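Local coordinates for protein soluble inorganic pyrophosphatase (Toxoplasma gondii, PDB 5WRT) that probably hydrolyses inorganic pyrophosphate to two phosphates with the help of bound magnesium ions, as a type I (family I) soluble pyrophosphatase, at residues S7-G11 and E12-R16; R115-D119 and P120-V124; R188-F191 and R192-L196. All blocks are in the same frame, centred on the assembly; numbering follows the deposited sequence.

Overall arrangement
The chain is one piece of a longer protein, and its three contacts, each local, follow one another along it without overlap. Contact 1 is the loop between strands 3-7 and 16-20 of a three-stranded antiparallel sheet, its centre about 22 Å from the centre of the chain. Contact 2, on strand 115-125 of the six-stranded mixed sheet, binds two magnesium ions. Contact 3 covers the later part of helix 183-193 and the turn after it. Contacts 2 and 3 lie within the pyrophosphatase domain, centres 16 Å apart, touching where V124 meets F191; the centre of contact 1 lies 25 and 27 Å from theirs. Contact 3 also reaches the second subunit, and its Y194 side chain is about 8 Å from a bound magnesium ion.

Contact 1 (S7-G11 and E12-R16); sequences SGTEG and EKDFR
The amide of T9 points almost straight at the carboxylate of D14, with T9 N 3.1 Å from D14 OD1 and an angle of 177° at the hydrogen. It arrives from above the carboxylate plane. D14 can receive it because its CG stands between its own backbone N and carbonyl carbon (chi1 64°), which turns the acid back over the loop; D14 OD2 then rests against G8 CA at 3.6 Å. At the other end of T9, its carbonyl accepts the amide of E12, T9 O to E12 N 3.1 Å, closing a type II turn from T9 to E12 with G11 in its third position. The T9 and E12 side chains run side by side, T9 CB against E12 CG at 3.7 Å. A type I turn from E12 to F15 follows directly, and together the two turns reverse the chain in a beta hairpin that links strands 3-7 and 16-20. S7 and R16 form its last hydrogen-bonded antiparallel pair, with S7 N to R16 O and R16 N to S7 O both 2.8 Å. Just inside that pair, F15 CA leans on S7 O in a CA-H...O contact. F15 is the buried side chain of the loop: its CG lies anti to the backbone N (chi1 -175°), which carries the ring against E10 of the first turn, where F15 CD1 comes 3.6 Å from E10 CA and the carbonyl of G8 lies at the ring edge. Farther out, R16 packs on L67 and P71 and K13 touches L82, joining the hairpin to neighbouring loops.

Contact 2 (R115-D119 and P120-V124); sequences RGDGD and PLDVV. With MG (magnesium ion), chain C; MG (magnesium ion), chain D.
This is the aspartate-rich metal site of a family I pyrophosphatase, built on a loop that interrupts strand 115-125. D117 and D122 bind one magnesium ion from roughly opposite sides: D117 OD1 is 2.1 Å and D122 OD2 2.0 Å from the metal. Three waters and D154 complete six ligands. The two carboxylate planes are turned 68° apart, and the bound oxygens, D117 OD1 and D122 OD2, remain 3.9 Å from each other with the ion between them. D122 is a bridging acid, since its other oxygen, OD1, lies 2.1 Å from the second magnesium ion. Water 1 and water 5 are also ligands of that ion, whose other three come from outside the loop; water 1 donates to D119 OD2 at 3.1 Å, a second-shell tie from the loop to the metal. D117 is held by an Asx turn, in which its OD2 accepts the amide of D119; the modelled bond is shorter than usual and its length is doubtful. A chi1 of 79° turns the D117 carboxylate back over its own loop, giving one oxygen to the turn and the other to the metal. K156 NZ also hydrogen-bonds D122 OD2, a second-shell contact on the bridging acid. P120 presses on W30 and A95, while L121 N hydrogen-bonds T99 OG1. From here the strand enters the mixed sheet between strands 92-95 and 152-161: D122 and V124 lie against Y93, V123 lies against A159, and L121 packs on W155 and V157 of strand 152-161 and on V220 and V221 of helix 214-232.

Contact 3 (R188-F191 and R192-L196); sequences REWF and RWYKL
E189 OE1 is gripped by two groups of the next helical turn, the NE of R192 at 2.8 Å and, weakly, the indole NE1 of W193. The salt bridge is side-on and doubled: R192 NH2 meets E189 OE2 at 2.9 Å along an almost straight line (176° at the hydrogen). Both oxygens are approached on their syn sides, and the carboxylate and guanidinium planes differ by only 19°, so the paired groups lie nearly flat together. R192 NH1 has a second acid partner in E209. The W193 indole rests edge-on against the backbone, its CD1 3.1 Å from E189 O; its NE1 has a stronger acceptor in the carbonyl of G182 of the second subunit, where its ring also meets W91 of that subunit edge-to-face. On another side of the helix, W190, F191 and Y194 form an aromatic cluster. Y194 CB sits over one face of the W190 six-membered ring in a CH-pi contact, 3.9 Å from its centroid, and W190 CZ3 comes within 3.4 Å of Y194 CD2; the two ring planes are nearly parallel but slid apart, with little overlap. F191 turns its edge to the face of Y194, centroids 5.4 Å apart and planes at 76°. Y194 takes this place because its ring folds back over the preceding turn. Weak bonds from the amides of W193 and Y194 reach W190 O, and a type I turn runs from W193 to L196: the C-terminal part of helix 183-193, wedged between the dimer interface and the magnesium site, with Y194 near D154.

Contact 1 (S7-G11 and E12-R16)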
loop_
_atom_site.group_PDB
_atom_site.type_symbol
_atom_site.label_atom_id
_atom_site.label_comp_id
_atom_site.label_asym_id
_atom_site.label_seq_id
_atom_site.Cartn_x
_atom_site.Cartn_y
_atom_site.Cartn_z
ATOM N N SER A 7 -2.581 -29.599 0.233
ATOM C CA SER A 7 -1.453 -30.485 0.470
ATOM C C SER A 7 -0.258 -29.663 0.928
ATOM O O SER A 7 -0.154 -28.471 0.630
ATOM C CB SER A 7 -1.094 -31.288 -0.788
ATOM O OG SER A 7 0.291 -31.581 -0.824
ATOM N N GLY A 8 0.637 -30.311 1.664
ATOM C CA GLY A 8 1.767 -29.622 2.244
ATOM C C GLY A 8 1.372 -28.803 3.459
ATOM O O GLY A 8 0.253 -28.883 3.975
ATOM N N THR A 9 2.324 -27.993 3.918
ATOM C CA THR A 9 2.150 -27.169 5.106
ATOM C C THR A 9 2.183 -25.693 4.734
ATOM O O THR A 9 3.015 -25.266 3.925
ATOM C CB THR A 9 3.250 -27.466 6.139
ATOM O OG1 THR A 9 3.237 -28.860 6.472
ATOM C CG2 THR A 9 3.046 -26.643 7.405
ATOM N N GLU A 10 1.267 -24.920 5.322
ATOM C CA GLU A 10 1.095 -23.528 4.931
ATOM C C GLU A 10 2.386 -22.756 5.160
ATOM O O GLU A 10 3.050 -22.913 6.188
ATOM C CB GLU A 10 -0.046 -22.881 5.721
ATOM C CG GLU A 10 -0.406 -21.477 5.248
ATOM C CD GLU A 10 -1.880 -21.323 4.931
ATOM O OE1 GLU A 10 -2.707 -21.941 5.634
ATOM O OE2 GLU A 10 -2.216 -20.587 3.977
ATOM N N GLY A 11 2.750 -21.922 4.189
ATOM C CA GLY A 11 3.962 -21.141 4.295
ATOM C C GLY A 11 5.239 -21.877 3.961
ATOM O O GLY A 11 6.323 -21.306 4.138
ATOM N N GLU A 12 5.162 -23.127 3.517
ATOM C CA GLU A 12 6.343 -23.925 3.234
ATOM C C GLU A 12 6.385 -24.238 1.743
ATOM O O GLU A 12 5.407 -24.039 1.016
ATOM C CB GLU A 12 6.345 -25.216 4.061
ATOM C CG GLU A 12 5.973 -25.018 5.526
ATOM C CD GLU A 12 7.082 -24.391 6.347
ATOM O OE1 GLU A 12 8.255 -24.465 5.926
ATOM O OE2 GLU A 12 6.780 -23.819 7.415
ATOM N N LYS A 13 7.529 -24.756 1.285
ATOM C CA LYS A 13 7.724 -24.952 -0.148
ATOM C C LYS A 13 6.866 -26.076 -0.716
ATOM O O LYS A 13 6.674 -26.132 -1.937
ATOM C CB LYS A 13 9.198 -25.229 -0.448
ATOM C CG LYS A 13 10.061 -23.982 -0.527
ATOM C CD LYS A 13 11.427 -24.294 -1.115
ATOM C CE LYS A 13 12.496 -23.383 -0.536
ATOM N NZ LYS A 13 12.601 -23.515 0.941
ATOM N N ASP A 14 6.344 -26.965 0.127
ATOM C CA ASP A 14 5.512 -28.071 -0.331
ATOM C C ASP A 14 4.024 -27.738 -0.363
ATOM O O ASP A 14 3.227 -28.584 -0.783
ATOM C CB ASP A 14 5.742 -29.311 0.544
ATOM C CG ASP A 14 5.314 -29.104 1.988
ATOM O OD1 ASP A 14 4.997 -27.957 2.369
ATOM O OD2 ASP A 14 5.297 -30.096 2.746
ATOM N N PHE A 15 3.629 -26.543 0.065
ATOM C CA PHE A 15 2.212 -26.218 0.122
ATOM C C PHE A 15 1.651 -26.113 -1.289
ATOM O O PHE A 15 2.267 -25.517 -2.177
ATOM C CB PHE A 15 1.982 -24.913 0.882
ATOM C CG PHE A 15 0.530 -24.573 1.074
ATOM C CD1 PHE A 15 -0.227 -25.240 2.024
ATOM C CD2 PHE A 15 -0.082 -23.598 0.303
ATOM C CE1 PHE A 15 -1.564 -24.937 2.207
ATOM C CE2 PHE A 15 -1.421 -23.291 0.481
ATOM C CZ PHE A 15 -2.162 -23.964 1.434
ATOM N N ARG A 16 0.471 -26.691 -1.490
ATOM C CA ARG A 16 -0.109 -26.771 -2.822
ATOM C C ARG A 16 -1.610 -26.984 -2.692
ATOM O O ARG A 16 -2.059 -27.773 -1.858
ATOM C CB ARG A 16 0.547 -27.908 -3.619
ATOM C CG ARG A 16 -0.275 -28.482 -4.760
ATOM C CD ARG A 16 0.265 -29.848 -5.183
ATOM N NE ARG A 16 1.669 -29.793 -5.586
ATOM C CZ ARG A 16 2.123 -30.133 -6.790
ATOM N NH1 ARG A 16 1.281 -30.559 -7.723
ATOM N NH2 ARG A 16 3.420 -30.049 -7.062
#

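Contact 2 (R115-D119 and P120-V124)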
loop_
_atom_site.group_PDB
_atom_site.type_symbol
_atom_site.label_atom_id
_atom_site.label_comp_id
_atom_site.label_asym_id
_atom_site.label_seq_id
_atom_site.Cartn_x
_atom_site.Cartn_y
_atom_site.Cartn_z
ATOM N N ARG A 115 2.490 -4.195 -24.155
ATOM C CA ARG A 115 2.041 -5.503 -24.601
ATOM C C ARG A 115 1.483 -6.304 -23.428
ATOM O O ARG A 115 1.606 -5.924 -22.264
ATOM C CB ARG A 115 3.178 -6.275 -25.278
ATOM C CG ARG A 115 4.117 -6.939 -24.287
ATOM C CD ARG A 115 5.352 -6.108 -23.959
ATOM N NE ARG A 115 6.241 -6.838 -23.052
ATOM C CZ ARG A 115 7.402 -6.380 -22.590
ATOM N NH1 ARG A 115 7.836 -5.174 -22.937
ATOM N NH2 ARG A 115 8.124 -7.126 -21.763
ATOM N N GLY A 116 0.858 -7.437 -23.762
ATOM C CA GLY A 116 0.268 -8.287 -22.742
ATOM C C GLY A 116 1.298 -8.827 -21.767
ATOM O O GLY A 116 2.462 -9.043 -22.106
ATOM N N ASP A 117 0.856 -9.030 -20.512
ATOM C CA ASP A 117 1.739 -9.532 -19.451
ATOM C C ASP A 117 2.086 -11.004 -19.614
ATOM O O ASP A 117 2.967 -11.498 -18.899
ATOM C CB ASP A 117 1.095 -9.316 -18.060
ATOM C CG ASP A 117 -0.001 -10.357 -17.695
ATOM O OD1 ASP A 117 -0.429 -10.403 -16.521
ATOM O OD2 ASP A 117 -0.377 -11.201 -18.544
ATOM N N GLY A 118 1.403 -11.728 -20.496
ATOM C CA GLY A 118 1.683 -13.123 -20.707
ATOM C C GLY A 118 1.056 -14.077 -19.709
ATOM O O GLY A 118 1.261 -15.293 -19.835
ATOM N N ASP A 119 0.308 -13.580 -18.734
ATOM C CA ASP A 119 -0.319 -14.368 -17.685
ATOM C C ASP A 119 -1.839 -14.370 -17.824
ATOM O O ASP A 119 -2.406 -13.609 -18.615
ATOM C CB ASP A 119 0.073 -13.814 -16.308
ATOM C CG ASP A 119 1.238 -14.558 -15.693
ATOM O OD1 ASP A 119 1.799 -15.444 -16.369
ATOM O OD2 ASP A 119 1.591 -14.257 -14.532
ATOM N N PRO A 120 -2.535 -15.237 -17.080
ATOM C CA PRO A 120 -3.994 -15.101 -16.979
ATOM C C PRO A 120 -4.378 -13.746 -16.404
ATOM O O PRO A 120 -3.669 -13.177 -15.571
ATOM C CB PRO A 120 -4.396 -16.242 -16.037
ATOM C CG PRO A 120 -3.316 -17.250 -16.184
ATOM C CD PRO A 120 -2.053 -16.489 -16.466
ATOM N N LEU A 121 -5.528 -13.239 -16.849
ATOM C CA LEU A 121 -5.953 -11.893 -16.486
ATOM C C LEU A 121 -6.212 -11.789 -14.987
ATOM O O LEU A 121 -6.905 -12.628 -14.406
ATOM C CB LEU A 121 -7.210 -11.515 -17.268
ATOM C CG LEU A 121 -7.759 -10.107 -17.030
ATOM C CD1 LEU A 121 -6.714 -9.063 -17.385
ATOM C CD2 LEU A 121 -9.028 -9.893 -17.835
ATOM N N ASP A 122 -5.662 -10.745 -14.367
ATOM C CA ASP A 122 -5.758 -10.558 -12.926
ATOM C C ASP A 122 -7.068 -9.875 -12.548
ATOM O O ASP A 122 -7.592 -9.037 -13.286
ATOM C CB ASP A 122 -4.583 -9.720 -12.417
ATOM C CG ASP A 122 -3.238 -10.321 -12.771
ATOM O OD1 ASP A 122 -3.071 -11.549 -12.613
ATOM O OD2 ASP A 122 -2.348 -9.565 -13.211
ATOM N N VAL A 123 -7.591 -10.235 -11.377
ATOM C CA VAL A 123 -8.831 -9.660 -10.865
ATOM C C VAL A 123 -8.690 -9.415 -9.367
ATOM O O VAL A 123 -8.152 -10.252 -8.634
ATOM C CB VAL A 123 -10.050 -10.565 -11.166
ATOM C CG1 VAL A 123 -9.815 -11.985 -10.667
ATOM C CG2 VAL A 123 -11.320 -9.979 -10.562
ATOM N N VAL A 124 -9.162 -8.253 -8.920
ATOM C CA VAL A 124 -9.226 -7.903 -7.506
ATOM C C VAL A 124 -10.688 -7.950 -7.082
ATOM O O VAL A 124 -11.537 -7.281 -7.685
ATOM C CB VAL A 124 -8.617 -6.518 -7.233
ATOM C CG1 VAL A 124 -8.509 -6.270 -5.742
ATOM C CG2 VAL A 124 -7.253 -6.395 -7.893
HETATM MG MG MG C . -1.479 -9.379 -15.010
HETATM MG MG MG D . -1.835 -13.066 -11.766
HETATM O O HOH W 1 -0.331 -12.427 -12.964
HETATM O O HOH W 2 -3.505 -8.590 -15.881
HETATM O O HOH W 3 0.301 -9.974 -14.083
HETATM O O HOH W 4 -2.307 -11.352 -15.601
HETATM O O HOH W 5 -0.725 -14.556 -10.844
#

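Contact 3 (R188-F191 and R192-L196)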
loop_
_atom_site.group_PDB
_atom_site.type_symbol
_atom_site.label_atom_id
_atom_site.label_comp_id
_atom_site.label_asym_id
_atom_site.label_seq_id
_atom_site.Cartn_x
_atom_site.Cartn_y
_atom_site.Cartn_z
ATOM N N ARG A 188 -5.363 1.201 -6.657
ATOM C CA ARG A 188 -4.440 1.844 -7.589
ATOM C C ARG A 188 -3.103 2.143 -6.923
ATOM O O ARG A 188 -2.039 1.867 -7.487
ATOM C CB ARG A 188 -5.051 3.129 -8.149
ATOM C CG ARG A 188 -4.110 3.872 -9.098
ATOM C CD ARG A 188 -4.781 5.064 -9.768
ATOM N NE ARG A 188 -5.787 5.667 -8.904
ATOM C CZ ARG A 188 -7.040 5.918 -9.270
ATOM N NH1 ARG A 188 -7.448 5.633 -10.499
ATOM N NH2 ARG A 188 -7.881 6.464 -8.403
ATOM N N GLU A 189 -3.139 2.715 -5.717
ATOM C CA GLU A 189 -1.896 3.070 -5.044
ATOM C C GLU A 189 -1.137 1.833 -4.584
ATOM O O GLU A 189 0.098 1.853 -4.529
ATOM C CB GLU A 189 -2.181 3.992 -3.859
ATOM C CG GLU A 189 -2.757 5.349 -4.252
ATOM C CD GLU A 189 -2.001 6.018 -5.387
ATOM O OE1 GLU A 189 -0.753 5.951 -5.408
ATOM O OE2 GLU A 189 -2.662 6.610 -6.268
ATOM N N TRP A 190 -1.849 0.753 -4.256
ATOM C CA TRP A 190 -1.178 -0.481 -3.866
ATOM C C TRP A 190 -0.322 -1.017 -5.006
ATOM O O TRP A 190 0.867 -1.301 -4.827
ATOM C CB TRP A 190 -2.205 -1.528 -3.430
ATOM C CG TRP A 190 -1.611 -2.630 -2.604
ATOM C CD1 TRP A 190 -1.626 -2.731 -1.242
ATOM C CD2 TRP A 190 -0.902 -3.780 -3.083
ATOM N NE1 TRP A 190 -0.976 -3.873 -0.845
ATOM C CE2 TRP A 190 -0.520 -4.535 -1.956
ATOM C CE3 TRP A 190 -0.555 -4.246 -4.355
ATOM C CZ2 TRP A 190 0.190 -5.730 -2.062
ATOM C CZ3 TRP A 190 0.151 -5.433 -4.458
ATOM C CH2 TRP A 190 0.516 -6.160 -3.319
ATOM N N PHE A 191 -0.911 -1.152 -6.194
ATOM C CA PHE A 191 -0.178 -1.696 -7.328
ATOM C C PHE A 191 0.781 -0.691 -7.953
ATOM O O PHE A 191 1.681 -1.098 -8.694
ATOM C CB PHE A 191 -1.159 -2.229 -8.373
ATOM C CG PHE A 191 -1.772 -3.546 -7.992
ATOM C CD1 PHE A 191 -1.047 -4.721 -8.116
ATOM C CD2 PHE A 191 -3.058 -3.609 -7.482
ATOM C CE1 PHE A 191 -1.600 -5.936 -7.757
ATOM C CE2 PHE A 191 -3.616 -4.823 -7.118
ATOM C CZ PHE A 191 -2.886 -5.987 -7.256
ATOM N N ARG A 192 0.619 0.602 -7.668
ATOM C CA ARG A 192 1.593 1.578 -8.145
ATOM C C ARG A 192 2.906 1.469 -7.378
ATOM O O ARG A 192 3.986 1.614 -7.962
ATOM C CB ARG A 192 1.033 2.997 -8.029
ATOM C CG ARG A 192 1.877 4.048 -8.747
ATOM C CD ARG A 192 1.838 5.396 -8.040
ATOM N NE ARG A 192 0.491 5.953 -7.971
ATOM C CZ ARG A 192 -0.076 6.669 -8.938
ATOM N NH1 ARG A 192 0.589 6.923 -10.058
ATOM N NH2 ARG A 192 -1.308 7.134 -8.782
ATOM N N TRP A 193 2.836 1.198 -6.074
ATOM C CA TRP A 193 3.984 1.332 -5.189
ATOM C C TRP A 193 4.589 0.011 -4.729
ATOM O O TRP A 193 5.700 0.024 -4.189
ATOM C CB TRP A 193 3.592 2.153 -3.948
ATOM C CG TRP A 193 3.338 3.603 -4.232
ATOM C CD1 TRP A 193 2.124 4.209 -4.392
ATOM C CD2 TRP A 193 4.323 4.634 -4.379
ATOM N NE1 TRP A 193 2.293 5.551 -4.636
ATOM C CE2 TRP A 193 3.634 5.838 -4.633
ATOM C CE3 TRP A 193 5.720 4.656 -4.323
ATOM C CZ2 TRP A 193 4.293 7.050 -4.831
ATOM C CZ3 TRP A 193 6.373 5.860 -4.520
ATOM C CH2 TRP A 193 5.660 7.039 -4.771
ATOM N N TYR A 194 3.908 -1.122 -4.926
ATOM C CA TYR A 194 4.298 -2.339 -4.212
ATOM C C TYR A 194 5.626 -2.930 -4.677
ATOM O O TYR A 194 6.181 -3.783 -3.976
ATOM C CB TYR A 194 3.196 -3.396 -4.312
ATOM C CG TYR A 194 3.127 -4.134 -5.629
ATOM C CD1 TYR A 194 2.856 -3.462 -6.811
ATOM C CD2 TYR A 194 3.324 -5.508 -5.685
ATOM C CE1 TYR A 194 2.786 -4.135 -8.016
ATOM C CE2 TYR A 194 3.255 -6.192 -6.883
ATOM C CZ TYR A 194 2.986 -5.500 -8.047
ATOM O OH TYR A 194 2.915 -6.174 -9.245
ATOM N N LYS A 195 6.153 -2.514 -5.824
ATOM C CA LYS A 195 7.437 -3.024 -6.286
ATOM C C LYS A 195 8.568 -2.017 -6.105
ATOM O O LYS A 195 9.668 -2.233 -6.625
ATOM C CB LYS A 195 7.338 -3.448 -7.752
ATOM C CG LYS A 195 6.473 -4.672 -8.004
ATOM C CD LYS A 195 6.358 -4.942 -9.500
ATOM C CE LYS A 195 6.044 -6.417 -9.770
ATOM N NZ LYS A 195 6.672 -6.944 -11.031
ATOM N N LEU A 196 8.321 -0.918 -5.394
ATOM C CA LEU A 196 9.408 0.000 -5.064
ATOM C C LEU A 196 10.459 -0.639 -4.165
ATOM O O LEU A 196 11.658 -0.465 -4.441
ATOM C CB LEU A 196 8.852 1.285 -4.443
ATOM C CG LEU A 196 9.898 2.400 -4.314
ATOM C CD1 LEU A 196 10.189 3.024 -5.673
ATOM C CD2 LEU A 196 9.459 3.461 -3.316
#